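PDB 6MC8: DNA repair protein PprA from Deinococcus deserti, which binds DNA and takes part in DNA damage repair, probably after irradiation, and in genome segregation, and probably forms filaments. Local coordinates for residues 60-65 with 91-96; 83-88 with 182-187; 208-213 with 294-299. The protein carries 2 engineered substitutions. All blocks are in the same frame, centred on the assembly; numbering follows the deposited sequence.

The three contacts lie well apart in one chain of the dimer, and none is touched by the other subunit. Interaction 1 sets the start of helix 62-80 against strand 89-95 of the three-stranded sheet. Interaction 2 joins the loop between that helix and that strand to the four-stranded sheet. The segments of these two alternate along the chain, and their centres are 27 Å apart. Interaction 3 comes later in sequence. It pairs helix 200-213 with the long helix 274-304, across the chain's centre from interaction 2, with centres 32 Å apart. Its centre is 36 Å from that of interaction 1. Together they join helix to three-stranded sheet, loop to four-stranded sheet, and helix to helix.

Interaction 1 (60-65 with 91-96)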
loop_
_atom_site.group_PDB
_atom_site.type_symbol
_atom_site.label_atom_id
_atom_site.label_comp_id
_atom_site.label_asym_id
_atom_site.label_seq_id
_atom_site.Cartn_x
_atom_site.Cartn_y
_atom_site.Cartn_z
ATOM N N ALA A 60 14.460 -35.611 5.670
ATOM C CA ALA A 60 13.528 -34.650 5.109
ATOM C C ALA A 60 13.383 -34.863 3.608
ATOM O O ALA A 60 14.325 -35.256 2.919
ATOM C CB ALA A 60 13.988 -33.226 5.397
ATOM N N ASP A 61 12.179 -34.606 3.105
ATOM C CA ASP A 61 11.905 -34.729 1.686
ATOM C C ASP A 61 12.399 -33.492 0.942
ATOM O O ASP A 61 12.970 -32.572 1.525
ATOM C CB ASP A 61 10.416 -34.965 1.437
ATOM C CG ASP A 61 9.538 -33.898 2.052
ATOM O OD1 ASP A 61 10.035 -33.096 2.862
ATOM O OD2 ASP A 61 8.345 -33.844 1.700
ATOM N N ASP A 62 12.155 -33.469 -0.370
ATOM C CA ASP A 62 12.670 -32.391 -1.206
ATOM C C ASP A 62 11.956 -31.073 -0.921
ATOM O O ASP A 62 12.543 -30.001 -1.077
ATOM C CB ASP A 62 12.539 -32.761 -2.684
ATOM C CG ASP A 62 13.388 -33.956 -3.065
ATOM O OD1 ASP A 62 14.397 -34.223 -2.386
ATOM O OD2 ASP A 62 13.054 -34.624 -4.062
ATOM N N THR A 63 10.696 -31.138 -0.486
ATOM C CA THR A 63 9.938 -29.920 -0.206
ATOM C C THR A 63 10.456 -29.225 1.049
ATOM O O THR A 63 10.548 -27.993 1.091
ATOM C CB THR A 63 8.451 -30.265 -0.085
ATOM O OG1 THR A 63 8.010 -30.874 -1.303
ATOM C CG2 THR A 63 7.608 -29.030 0.164
ATOM N N THR A 64 10.828 -30.001 2.068
ATOM C CA THR A 64 11.437 -29.433 3.266
ATOM C C THR A 64 12.840 -28.909 2.973
ATOM O O THR A 64 13.236 -27.850 3.474
ATOM C CB THR A 64 11.456 -30.491 4.376
ATOM O OG1 THR A 64 10.111 -30.875 4.681
ATOM C CG2 THR A 64 12.109 -29.978 5.638
ATOM N N LEU A 65 13.593 -29.629 2.136
ATOM C CA LEU A 65 14.947 -29.210 1.783
ATOM C C LEU A 65 14.944 -27.935 0.952
ATOM O O LEU A 65 15.745 -27.029 1.196
ATOM C CB LEU A 65 15.661 -30.325 1.025
ATOM C CG LEU A 65 16.081 -31.561 1.811
ATOM C CD1 LEU A 65 16.571 -32.626 0.865
ATOM C CD2 LEU A 65 17.160 -31.199 2.797
ATOM N N ALA A 91 15.185 -21.514 -4.336
ATOM C CA ALA A 91 16.085 -22.571 -4.805
ATOM C C ALA A 91 15.292 -23.859 -4.959
ATOM O O ALA A 91 14.255 -24.009 -4.317
ATOM C CB ALA A 91 17.225 -22.748 -3.862
ATOM N N ARG A 92 15.723 -24.676 -5.907
ATOM C CA ARG A 92 15.134 -25.990 -6.118
ATOM C C ARG A 92 16.242 -26.997 -6.377
ATOM O O ARG A 92 17.306 -26.655 -6.894
ATOM C CB ARG A 92 14.131 -25.997 -7.282
ATOM C CG ARG A 92 12.826 -25.295 -6.963
ATOM C CD ARG A 92 11.886 -25.247 -8.141
ATOM N NE ARG A 92 10.685 -24.485 -7.815
ATOM C CZ ARG A 92 9.734 -24.179 -8.688
ATOM N NH1 ARG A 92 9.841 -24.563 -9.950
ATOM N NH2 ARG A 92 8.681 -23.480 -8.297
ATOM N N LEU A 93 15.978 -28.243 -6.001
ATOM C CA LEU A 93 16.948 -29.308 -6.186
ATOM C C LEU A 93 16.891 -29.849 -7.605
ATOM O O LEU A 93 15.826 -29.914 -8.222
ATOM C CB LEU A 93 16.697 -30.442 -5.198
ATOM C CG LEU A 93 16.979 -30.192 -3.723
ATOM C CD1 LEU A 93 16.495 -31.371 -2.912
ATOM C CD2 LEU A 93 18.460 -29.978 -3.510
ATOM N N ILE A 94 18.066 -30.232 -8.076
ATOM C CA ILE A 94 18.212 -30.894 -9.388
ATOM C C ILE A 94 18.773 -32.274 -9.081
ATOM O O ILE A 94 19.825 -32.372 -8.535
ATOM C CB ILE A 94 19.050 -30.066 -10.361
ATOM C CG1 ILE A 94 18.421 -28.694 -10.574
ATOM C CG2 ILE A 94 19.195 -30.798 -11.670
ATOM C CD1 ILE A 94 19.289 -27.738 -11.302
ATOM N N HIS A 95 17.976 -33.283 -9.376
ATOM C CA HIS A 95 18.328 -34.693 -9.126
ATOM C C HIS A 95 18.779 -35.367 -10.418
ATOM O O HIS A 95 18.518 -34.828 -11.490
ATOM C CB HIS A 95 17.087 -35.420 -8.629
ATOM C CG HIS A 95 16.674 -35.095 -7.238
ATOM N ND1 HIS A 95 15.647 -34.234 -6.963
ATOM C CD2 HIS A 95 17.098 -35.560 -6.059
ATOM C CE1 HIS A 95 15.480 -34.166 -5.668
ATOM N NE2 HIS A 95 16.339 -34.983 -5.095
ATOM N N THR A 96 19.499 -36.467 -10.270
ATOM C CA THR A 96 19.904 -37.353 -11.386
ATOM C C THR A 96 19.756 -38.783 -10.861
ATOM O O THR A 96 20.679 -39.250 -10.186
ATOM C CB THR A 96 21.295 -37.054 -11.938
ATOM O OG1 THR A 96 22.235 -37.216 -10.881
ATOM C CG2 THR A 96 21.414 -35.698 -12.591
#
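Asp62 and Leu65 meet Leu93 and His95 where the first turn of helix 62-80 packs on strand 89-95, an outermost strand of a three-stranded antiparallel sheet. The close-packed part is apolar. Leu65 CD1 lies 4.0 Å from Leu93 CD1, and the two side chains cross obliquely. Leu65 is buried and also touches Val52, Leu55 and Ala56 of helix 52-57. Leu69, one turn further along helix 62-80, also packs on Leu93. The side toward Asp62 is more open. Here the carboxylate and the imidazole of His95 approach from opposite directions, their planes 39° apart. Asp62 CG stands beside its own backbone N (chi1 -64°), which carries the carboxylate out to the ring. OD1 of Asp62 lies in plane at the edge of the ring, 3.4 Å from His95 NE2. Asp62 OD2 comes nearer, 2.9 Å from His95 CE1, and meets the ring at a slant. Asp62 OD1 also touches Leu93 CD1 at 3.6 Å, so Asp62 borders both the apolar and the polar part. An alanine here removes the carboxylate, which would probably leave the His95 ring freer to turn and Leu93 CD1 less covered. The helix start is fixed separately by Asp61 at the N-cap. Asp61 OD1 takes two donors of Thr64: the backbone N at 3.3 Å, from above the carboxylate plane, and the hydroxyl OG1 at 2.9 Å, nearly along the C-O axis.

Interaction 2 (83-88 with 182-187)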
loop_
_atom_site.group_PDB
_atom_site.type_symbol
_atom_site.label_atom_id
_atom_site.label_comp_id
_atom_site.label_asym_id
_atom_site.label_seq_id
_atom_site.Cartn_x
_atom_site.Cartn_y
_atom_site.Cartn_z
ATOM N N GLY A 83 21.011 -5.358 -3.818
ATOM C CA GLY A 83 19.920 -4.529 -4.286
ATOM C C GLY A 83 18.882 -5.302 -5.065
ATOM O O GLY A 83 18.329 -4.780 -6.039
ATOM N N LEU A 84 18.607 -6.539 -4.658
ATOM C CA LEU A 84 17.672 -7.408 -5.354
ATOM C C LEU A 84 16.492 -7.765 -4.459
ATOM O O LEU A 84 15.892 -8.828 -4.601
ATOM C CB LEU A 84 18.378 -8.668 -5.844
ATOM C CG LEU A 84 19.618 -8.423 -6.707
ATOM C CD1 LEU A 84 20.255 -9.730 -7.150
ATOM C CD2 LEU A 84 19.321 -7.528 -7.883
ATOM N N LEU A 85 16.159 -6.871 -3.526
ATOM C CA LEU A 85 15.062 -7.098 -2.593
ATOM C C LEU A 85 13.697 -6.962 -3.250
ATOM O O LEU A 85 12.706 -7.446 -2.699
ATOM C CB LEU A 85 15.185 -6.128 -1.420
ATOM C CG LEU A 85 16.381 -6.371 -0.506
ATOM C CD1 LEU A 85 16.566 -5.233 0.473
ATOM C CD2 LEU A 85 16.186 -7.671 0.233
ATOM N N HIS A 86 13.627 -6.313 -4.409
ATOM C CA HIS A 86 12.410 -6.249 -5.204
ATOM C C HIS A 86 12.161 -7.520 -6.000
ATOM O O HIS A 86 11.089 -7.657 -6.597
ATOM C CB HIS A 86 12.478 -5.057 -6.156
ATOM C CG HIS A 86 13.542 -5.182 -7.197
ATOM N ND1 HIS A 86 14.876 -4.983 -6.924
ATOM C CD2 HIS A 86 13.467 -5.479 -8.514
ATOM C CE1 HIS A 86 15.579 -5.163 -8.026
ATOM N NE2 HIS A 86 14.748 -5.463 -9.006
ATOM N N LEU A 87 13.116 -8.438 -6.030
ATOM C CA LEU A 87 12.976 -9.721 -6.692
ATOM C C LEU A 87 12.728 -10.803 -5.649
ATOM O O LEU A 87 13.095 -10.668 -4.481
ATOM C CB LEU A 87 14.228 -10.053 -7.507
ATOM C CG LEU A 87 14.621 -9.050 -8.592
ATOM C CD1 LEU A 87 15.949 -9.429 -9.215
ATOM C CD2 LEU A 87 13.545 -8.925 -9.650
ATOM N N GLN A 88 12.095 -11.885 -6.085
ATOM C CA GLN A 88 11.804 -13.018 -5.220
ATOM C C GLN A 88 12.786 -14.142 -5.514
ATOM O O GLN A 88 12.884 -14.603 -6.653
ATOM C CB GLN A 88 10.363 -13.490 -5.411
ATOM C CG GLN A 88 9.954 -14.629 -4.503
ATOM C CD GLN A 88 8.478 -14.958 -4.607
ATOM O OE1 GLN A 88 7.740 -14.323 -5.357
ATOM N NE2 GLN A 88 8.040 -15.957 -3.854
ATOM N N ARG A 182 17.770 2.469 5.377
ATOM C CA ARG A 182 16.431 2.709 4.863
ATOM C C ARG A 182 15.438 1.784 5.552
ATOM O O ARG A 182 15.797 0.715 6.047
ATOM C CB ARG A 182 16.362 2.535 3.340
ATOM C CG ARG A 182 16.723 1.164 2.818
ATOM C CD ARG A 182 16.724 1.190 1.309
ATOM N NE ARG A 182 17.194 -0.051 0.712
ATOM C CZ ARG A 182 17.277 -0.256 -0.596
ATOM N NH1 ARG A 182 16.914 0.696 -1.436
ATOM N NH2 ARG A 182 17.724 -1.408 -1.065
ATOM N N THR A 183 14.183 2.215 5.575
ATOM C CA THR A 183 13.109 1.552 6.298
ATOM C C THR A 183 11.907 1.402 5.377
ATOM O O THR A 183 11.561 2.336 4.651
ATOM C CB THR A 183 12.739 2.360 7.559
ATOM O OG1 THR A 183 13.848 2.363 8.466
ATOM C CG2 THR A 183 11.502 1.807 8.257
ATOM N N TRP A 184 11.287 0.223 5.384
ATOM C CA TRP A 184 10.106 0.022 4.561
ATOM C C TRP A 184 9.144 -0.943 5.237
ATOM O O TRP A 184 9.541 -1.788 6.040
ATOM C CB TRP A 184 10.487 -0.474 3.161
ATOM C CG TRP A 184 10.994 -1.880 3.058
ATOM C CD1 TRP A 184 10.296 -2.966 2.633
ATOM C CD2 TRP A 184 12.297 -2.354 3.408
ATOM N NE1 TRP A 184 11.086 -4.081 2.666
ATOM C CE2 TRP A 184 12.321 -3.735 3.144
ATOM C CE3 TRP A 184 13.447 -1.746 3.919
ATOM C CZ2 TRP A 184 13.451 -4.517 3.361
ATOM C CZ3 TRP A 184 14.563 -2.525 4.136
ATOM C CH2 TRP A 184 14.555 -3.895 3.865
ATOM N N ARG A 185 7.864 -0.783 4.913
ATOM C CA ARG A 185 6.809 -1.704 5.309
ATOM C C ARG A 185 6.202 -2.336 4.064
ATOM O O ARG A 185 5.924 -1.640 3.086
ATOM C CB ARG A 185 5.719 -1.000 6.130
ATOM C CG ARG A 185 4.529 -1.897 6.467
ATOM C CD ARG A 185 3.485 -1.248 7.347
ATOM N NE ARG A 185 3.941 -1.118 8.721
ATOM C CZ ARG A 185 4.128 0.037 9.335
ATOM N NH1 ARG A 185 3.884 1.170 8.699
ATOM N NH2 ARG A 185 4.550 0.061 10.588
ATOM N N GLN A 186 6.022 -3.653 4.095
ATOM C CA GLN A 186 5.285 -4.366 3.061
ATOM C C GLN A 186 4.264 -5.257 3.751
ATOM O O GLN A 186 4.620 -6.302 4.304
ATOM C CB GLN A 186 6.210 -5.183 2.165
ATOM C CG GLN A 186 5.498 -5.778 0.974
ATOM C CD GLN A 186 6.423 -6.549 0.075
ATOM O OE1 GLN A 186 7.600 -6.720 0.379
ATOM N NE2 GLN A 186 5.903 -7.012 -1.050
ATOM N N GLY A 187 3.002 -4.843 3.721
ATOM C CA GLY A 187 1.950 -5.573 4.395
ATOM C C GLY A 187 2.002 -5.406 5.895
ATOM O O GLY A 187 1.820 -4.302 6.411
#
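Leu85 and Trp184 have the nearest backbones, yet their CA atoms are 11.2 Å apart, so side chains alone bridge a type I beta turn, Leu84 to Leu87, and strand 179-186. The turn is closed by Leu87 N bonding to Leu84 O at 3.1 Å. Gly83, just before it, has backbone angles (phi 80°) at which a CB would press on the carbonyl O of the residue before. From the turn, Leu85 sends one methyl to the strand. Its CD1 rests 4.2 Å from Trp184 CH2, at the far end of the indole, and the two side chains cross at about a right angle. Trp184 CG sits between its backbone N and carbonyl carbon (chi1 71°), and the indole extends toward the turn. The same Leu85 CD1 lies 4.3 Å from Arg182 NH2. The guanidinium reaches it at the end of a side chain that is extended beyond CB, and its NE is held by a salt bridge to Glu193. Within the turn segment, Leu87 CG lies over one face of the His86 ring, toward its rim, 3.6 Å above the plane. Leu85 also touches Asp78 of helix 62-80 and Glu193 of strand 189-195. Trp184 packs on Ala191 and Glu193 of that strand and on Ile142. The contact thus lies between the end of helix 62-80 and the strands of the four-stranded sheet.

Interaction 3 (208-213 with 294-299); sequences AWKVIT and AATRRL. Engineered in segment 208-213: Lys210 (natural residue Asp).
Thr296 and Arg297 of helix 274-304 touch Lys210 of helix 200-213 in a sparse helix-helix contact at the protein surface. Lys210 is an engineered residue, aspartate in the natural sequence. The two backbones are closest at Lys210 and Thr296, whose CA atoms are 7.9 Å apart. Along the second helix, Ala294 and Ala295 do not touch the other segment; their carbonyls accept from Arg298 N and Leu299 N within their own helix. Thr296 comes next and splits its side chain between two tasks. Its OG1 bonds back to the carbonyl of Gln292, while its methyl CG2 meets the lysine chain, 4.1 Å from Lys210 CD. Lys210 has CG anti to the backbone N (chi1 -176°) and runs extended to CE, which lays CD and CE alongside Thr296 and Arg297; the chain bends only at its last torsion. Arg297 follows. Although its CB points away from helix 200-213, its CG comes within 4.3 Å of Lys210 CE. Only aliphatic parts meet here, and the like charges stay apart, with Lys210 NZ 6.8 Å from Arg297 NE. Leu299 ends the segment by packing on Ala203, Leu204 and Ala207, earlier in helix 200-213, and so continues the helix pairing into buried ground. On the lysine's own helix, Thr213 OG1 bonds to Trp209 O at 2.6 Å and sits over the centre of the Trp209 ring, 3.2 Å above its plane.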
loop_
_atom_site.group_PDB
_atom_site.type_symbol
_atom_site.label_atom_id
_atom_site.label_comp_id
_atom_site.label_asym_id
_atom_site.label_seq_id
_atom_site.Cartn_x
_atom_site.Cartn_y
_atom_site.Cartn_z
ATOM N N ALA A 208 43.941 -8.816 3.795
ATOM C CA ALA A 208 45.355 -8.803 3.448
ATOM C C ALA A 208 46.130 -7.833 4.328
ATOM O O ALA A 208 47.278 -8.102 4.687
ATOM C CB ALA A 208 45.531 -8.452 1.973
ATOM N N TRP A 209 45.511 -6.707 4.695
ATOM C CA TRP A 209 46.139 -5.771 5.622
ATOM C C TRP A 209 46.293 -6.376 7.009
ATOM O O TRP A 209 47.262 -6.082 7.713
ATOM C CB TRP A 209 45.334 -4.471 5.684
ATOM C CG TRP A 209 45.782 -3.500 6.755
ATOM C CD1 TRP A 209 45.146 -3.241 7.929
ATOM C CD2 TRP A 209 46.959 -2.677 6.750
ATOM N NE1 TRP A 209 45.843 -2.308 8.654
ATOM C CE2 TRP A 209 46.962 -1.947 7.951
ATOM C CE3 TRP A 209 48.008 -2.487 5.849
ATOM C CZ2 TRP A 209 47.973 -1.039 8.271
ATOM C CZ3 TRP A 209 49.008 -1.589 6.166
ATOM C CH2 TRP A 209 48.983 -0.877 7.367
ATOM N N LYS A 210 45.357 -7.238 7.411
ATOM C CA LYS A 210 45.430 -7.846 8.734
ATOM C C LYS A 210 46.561 -8.865 8.817
ATOM O O LYS A 210 47.228 -8.978 9.852
ATOM C CB LYS A 210 44.089 -8.490 9.086
ATOM C CG LYS A 210 44.037 -9.071 10.478
ATOM C CD LYS A 210 42.696 -9.689 10.799
ATOM C CE LYS A 210 42.691 -10.227 12.217
ATOM N NZ LYS A 210 43.627 -11.373 12.355
ATOM N N VAL A 211 46.802 -9.603 7.734
ATOM C CA VAL A 211 47.871 -10.597 7.734
ATOM C C VAL A 211 49.234 -9.915 7.691
ATOM O O VAL A 211 50.162 -10.302 8.410
ATOM C CB VAL A 211 47.686 -11.578 6.561
ATOM C CG1 VAL A 211 48.831 -12.568 6.491
ATOM C CG2 VAL A 211 46.387 -12.320 6.697
ATOM N N ILE A 212 49.356 -8.863 6.875
ATOM C CA ILE A 212 50.634 -8.179 6.681
ATOM C C ILE A 212 51.044 -7.418 7.939
ATOM O O ILE A 212 52.216 -7.432 8.333
ATOM C CB ILE A 212 50.554 -7.268 5.440
ATOM C CG1 ILE A 212 50.477 -8.123 4.180
ATOM C CG2 ILE A 212 51.734 -6.323 5.343
ATOM C CD1 ILE A 212 50.134 -7.351 2.947
ATOM N N THR A 213 50.082 -6.786 8.615
ATOM C CA THR A 213 50.393 -6.026 9.823
ATOM C C THR A 213 50.755 -6.956 10.980
ATOM O O THR A 213 51.530 -6.578 11.866
ATOM C CB THR A 213 49.203 -5.124 10.176
ATOM O OG1 THR A 213 48.815 -4.391 9.010
ATOM C CG2 THR A 213 49.559 -4.109 11.249
ATOM N N ALA A 294 33.788 -10.580 11.202
ATOM C CA ALA A 294 33.985 -12.022 11.101
ATOM C C ALA A 294 34.415 -12.414 9.696
ATOM O O ALA A 294 35.078 -13.439 9.504
ATOM C CB ALA A 294 32.713 -12.766 11.496
ATOM N N ALA A 295 34.034 -11.612 8.700
ATOM C CA ALA A 295 34.515 -11.823 7.342
ATOM C C ALA A 295 36.007 -11.565 7.246
ATOM O O ALA A 295 36.720 -12.300 6.561
ATOM C CB ALA A 295 33.768 -10.917 6.371
ATOM N N THR A 296 36.488 -10.533 7.940
ATOM C CA THR A 296 37.900 -10.171 7.889
ATOM C C THR A 296 38.776 -11.266 8.489
ATOM O O THR A 296 39.867 -11.540 7.982
ATOM C CB THR A 296 38.102 -8.831 8.602
ATOM O OG1 THR A 296 37.282 -7.842 7.974
ATOM C CG2 THR A 296 39.538 -8.368 8.527
ATOM N N ARG A 297 38.284 -11.958 9.518
ATOM C CA ARG A 297 39.071 -13.033 10.113
ATOM C C ARG A 297 39.042 -14.294 9.262
ATOM O O ARG A 297 40.059 -14.982 9.133
ATOM C CB ARG A 297 38.574 -13.345 11.521
ATOM C CG ARG A 297 39.011 -12.365 12.569
ATOM C CD ARG A 297 38.645 -12.876 13.942
ATOM N NE ARG A 297 37.202 -12.918 14.118
ATOM C CZ ARG A 297 36.483 -11.896 14.567
ATOM N NH1 ARG A 297 37.081 -10.760 14.890
ATOM N NH2 ARG A 297 35.169 -12.014 14.696
ATOM N N ARG A 298 37.892 -14.613 8.667
ATOM C CA ARG A 298 37.791 -15.871 7.937
ATOM C C ARG A 298 38.494 -15.776 6.593
ATOM O O ARG A 298 38.981 -16.782 6.070
ATOM C CB ARG A 298 36.324 -16.286 7.776
ATOM C CG ARG A 298 35.482 -15.452 6.826
ATOM C CD ARG A 298 34.014 -15.818 6.934
ATOM N NE ARG A 298 33.741 -17.189 6.529
ATOM C CZ ARG A 298 33.473 -17.560 5.284
ATOM N NH1 ARG A 298 33.430 -16.659 4.317
ATOM N NH2 ARG A 298 33.236 -18.832 5.013
ATOM N N LEU A 299 38.593 -14.569 6.037
ATOM C CA LEU A 299 39.339 -14.389 4.802
ATOM C C LEU A 299 40.836 -14.351 5.067
ATOM O O LEU A 299 41.627 -14.820 4.245
ATOM C CB LEU A 299 38.884 -13.115 4.103
ATOM C CG LEU A 299 37.476 -13.091 3.529
ATOM C CD1 LEU A 299 37.117 -11.692 3.097
ATOM C CD2 LEU A 299 37.421 -14.016 2.387
#